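Local coordinates for extracellular solute-binding protein, family 1 (Bifidobacterium longum subsp. infantis, PDB 6FTH), which probably captures human milk oligosaccharides outside the cell and hands them to an ABC transporter for import, at residues Gly26-Val34 / Asn349-Ala357. Residues are numbered along the deposited sequence; the frame is centred on the assembly and turned at random.
Sequences GKPIVSVLV and NKDAALKLA
Val30 of strand 29-36 rests on the first turns of helix 350-360, where Ala352 and Ala353 offer only methyl groups, small enough to let the two backbones approach. With CG1 anti to the backbone N (chi1 179°), Val30 turns CG2 to Ala352 CB, 3.8 Å away, and CG1 more loosely to Ala353 CB. One helical turn on, Leu356, long enough to span to Val32, extends its CD2 tip to tip against Val32 CG2, 3.9 Å away. Beta-branched valines favour the extended backbone, and Val86 of strand 86-88 continues this apolar floor.

Toward the start of the strand the contact turns polar and wet. Asn349, just before the helix, donates an N-H of ND2 to Ile29 O at 2.9 Å. The bond is nearly straight and in the Asn349 amide plane, though tilted 22° from the carbonyl plane. Pro28 CB packs its apolar ring against Asn349 CG at 3.6 Å. One water accepts from both Ile29 N and ND2; another links Ile29 O to Asn349 N. An alanine in place of Asn349 would probably leave Ile29 O without its amide donor and the first water without one anchor. Helix 350-360 thus packs on a face of the four-stranded mixed sheet, as in the alpha/beta lobes of periplasmic-binding-protein folds.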
loop_
_atom_site.group_PDB
_atom_site.type_symbol
_atom_site.label_atom_id
_atom_site.label_comp_id
_atom_site.label_asym_id
_atom_site.label_seq_id
_atom_site.Cartn_x
_atom_site.Cartn_y
_atom_site.Cartn_z
ATOM N N GLY A 26 8.664 -27.557 -32.059
ATOM C CA GLY A 26 7.274 -27.248 -32.306
ATOM C C GLY A 26 6.526 -26.621 -31.151
ATOM O O GLY A 26 5.306 -26.451 -31.251
ATOM N N LYS A 27 7.204 -26.265 -30.062
ATOM C CA LYS A 27 6.478 -25.729 -28.916
ATOM C C LYS A 27 6.164 -24.248 -29.127
ATOM O O LYS A 27 6.988 -23.511 -29.677
ATOM C CB LYS A 27 7.294 -25.896 -27.641
ATOM C CG LYS A 27 7.379 -27.330 -27.161
ATOM C CD LYS A 27 7.825 -27.399 -25.718
ATOM C CE LYS A 27 7.898 -28.836 -25.239
ATOM N NZ LYS A 27 7.918 -28.900 -23.748
ATOM N N PRO A 28 4.984 -23.787 -28.714
ATOM C CA PRO A 28 4.662 -22.370 -28.889
ATOM C C PRO A 28 5.562 -21.507 -28.028
ATOM O O PRO A 28 5.876 -21.852 -26.885
ATOM C CB PRO A 28 3.195 -22.274 -28.442
ATOM C CG PRO A 28 2.978 -23.467 -27.566
ATOM C CD PRO A 28 3.866 -24.538 -28.113
ATOM N N ILE A 29 5.973 -20.371 -28.591
ATOM C CA ILE A 29 6.814 -19.412 -27.888
ATOM C C ILE A 29 5.932 -18.314 -27.312
ATOM O O ILE A 29 4.995 -17.834 -27.959
ATOM C CB ILE A 29 7.910 -18.828 -28.800
ATOM C CG1 ILE A 29 8.812 -19.941 -29.331
ATOM C CG2 ILE A 29 8.761 -17.834 -28.017
ATOM C CD1 ILE A 29 9.811 -19.451 -30.372
ATOM N N VAL A 30 6.212 -17.951 -26.067
ATOM C CA VAL A 30 5.507 -16.892 -25.356
ATOM C C VAL A 30 6.581 -16.003 -24.761
ATOM O O VAL A 30 7.382 -16.465 -23.951
ATOM C CB VAL A 30 4.609 -17.452 -24.237
ATOM C CG1 VAL A 30 3.906 -16.312 -23.490
ATOM C CG2 VAL A 30 3.594 -18.444 -24.793
ATOM N N SER A 31 6.609 -14.738 -25.169
ATOM C CA SER A 31 7.494 -13.777 -24.525
ATOM C C SER A 31 6.817 -13.238 -23.273
ATOM O O SER A 31 5.615 -12.959 -23.278
ATOM C CB SER A 31 7.844 -12.622 -25.464
ATOM O OG SER A 31 6.687 -12.020 -26.028
ATOM N N VAL A 32 7.581 -13.143 -22.191
ATOM C CA VAL A 32 7.053 -12.742 -20.889
ATOM C C VAL A 32 7.939 -11.648 -20.305
ATOM O O VAL A 32 9.075 -11.911 -19.892
ATOM C CB VAL A 32 6.939 -13.922 -19.919
ATOM C CG1 VAL A 32 6.286 -13.455 -18.626
ATOM C CG2 VAL A 32 6.144 -15.053 -20.526
ATOM N N LEU A 33 7.416 -10.427 -20.250
ATOM C CA LEU A 33 8.087 -9.357 -19.529
ATOM C C LEU A 33 7.712 -9.456 -18.058
ATOM O O LEU A 33 6.521 -9.545 -17.721
ATOM C CB LEU A 33 7.660 -7.993 -20.077
ATOM C CG LEU A 33 8.087 -6.784 -19.234
ATOM C CD1 LEU A 33 9.585 -6.601 -19.251
ATOM C CD2 LEU A 33 7.379 -5.515 -19.748
ATOM N N VAL A 34 8.716 -9.447 -17.186
ATOM C CA VAL A 34 8.488 -9.451 -15.744
ATOM C C VAL A 34 9.224 -8.269 -15.142
ATOM O O VAL A 34 10.453 -8.184 -15.238
ATOM C CB VAL A 34 8.954 -10.750 -15.069
ATOM C CG1 VAL A 34 8.533 -10.756 -13.591
ATOM C CG2 VAL A 34 8.461 -11.980 -15.810
ATOM N N ASN A 349 0.435 -16.867 -29.616
ATOM C CA ASN A 349 -0.028 -18.124 -29.031
ATOM C C ASN A 349 -0.833 -17.826 -27.760
ATOM O O ASN A 349 -0.361 -18.054 -26.633
ATOM C CB ASN A 349 1.177 -19.010 -28.753
ATOM C CG ASN A 349 1.984 -19.302 -30.012
ATOM O OD1 ASN A 349 1.444 -19.802 -31.000
ATOM N ND2 ASN A 349 3.270 -18.970 -29.986
ATOM N N LYS A 350 -2.063 -17.340 -27.943
ATOM C CA LYS A 350 -2.857 -16.906 -26.792
ATOM C C LYS A 350 -3.304 -18.078 -25.928
ATOM O O LYS A 350 -3.453 -17.921 -24.711
ATOM C CB LYS A 350 -4.059 -16.084 -27.245
ATOM C CG LYS A 350 -3.685 -14.705 -27.763
ATOM C CD LYS A 350 -4.894 -13.895 -28.136
ATOM C CE LYS A 350 -4.489 -12.610 -28.813
ATOM N NZ LYS A 350 -5.675 -11.913 -29.361
ATOM N N ASP A 351 -3.511 -19.256 -26.518
ATOM C CA ASP A 351 -3.875 -20.420 -25.713
ATOM C C ASP A 351 -2.750 -20.801 -24.768
ATOM O O ASP A 351 -2.985 -21.097 -23.591
ATOM C CB ASP A 351 -4.214 -21.603 -26.619
ATOM C CG ASP A 351 -5.510 -21.398 -27.378
ATOM O OD1 ASP A 351 -6.455 -20.827 -26.797
ATOM O OD2 ASP A 351 -5.584 -21.801 -28.560
ATOM N N ALA A 352 -1.514 -20.801 -25.265
ATOM C CA ALA A 352 -0.375 -21.074 -24.403
ATOM C C ALA A 352 -0.248 -20.010 -23.317
ATOM O O ALA A 352 0.064 -20.323 -22.165
ATOM C CB ALA A 352 0.904 -21.132 -25.231
ATOM N N ALA A 353 -0.491 -18.746 -23.672
ATOM C CA ALA A 353 -0.379 -17.669 -22.689
ATOM C C ALA A 353 -1.457 -17.774 -21.610
ATOM O O ALA A 353 -1.189 -17.503 -20.430
ATOM C CB ALA A 353 -0.453 -16.316 -23.392
ATOM N N LEU A 354 -2.680 -18.136 -22.003
ATOM C CA LEU A 354 -3.766 -18.337 -21.047
ATOM C C LEU A 354 -3.523 -19.565 -20.180
ATOM O O LEU A 354 -3.863 -19.568 -18.993
ATOM C CB LEU A 354 -5.086 -18.430 -21.801
ATOM C CG LEU A 354 -5.537 -17.128 -22.486
ATOM C CD1 LEU A 354 -6.712 -17.375 -23.454
ATOM C CD2 LEU A 354 -5.913 -16.048 -21.437
ATOM N N LYS A 355 -2.916 -20.612 -20.743
ATOM C CA LYS A 355 -2.521 -21.749 -19.923
ATOM C C LYS A 355 -1.465 -21.335 -18.908
ATOM O O LYS A 355 -1.504 -21.764 -17.745
ATOM C CB LYS A 355 -2.000 -22.882 -20.809
ATOM C CG LYS A 355 -1.385 -23.999 -19.993
ATOM C CD LYS A 355 -1.469 -25.361 -20.669
ATOM C CE LYS A 355 -0.692 -25.407 -21.928
ATOM N NZ LYS A 355 -0.388 -26.847 -22.301
ATOM N N LEU A 356 -0.524 -20.486 -19.326
ATOM C CA LEU A 356 0.471 -19.947 -18.398
ATOM C C LEU A 356 -0.180 -19.160 -17.255
ATOM O O LEU A 356 0.205 -19.310 -16.084
ATOM C CB LEU A 356 1.465 -19.066 -19.162
ATOM C CG LEU A 356 2.515 -18.319 -18.348
ATOM C CD1 LEU A 356 3.437 -19.312 -17.653
ATOM C CD2 LEU A 356 3.323 -17.389 -19.244
ATOM N N ALA A 357 -1.153 -18.302 -17.572
ATOM C CA ALA A 357 -1.896 -17.609 -16.519
ATOM C C ALA A 357 -2.549 -18.604 -15.573
ATOM O O ALA A 357 -2.473 -18.470 -14.344
ATOM C CB ALA A 357 -2.972 -16.720 -17.138
HETATM O O HOH W 1 5.775 -19.863 -31.572
HETATM O O HOH W 2 2.752 -16.056 -28.065
#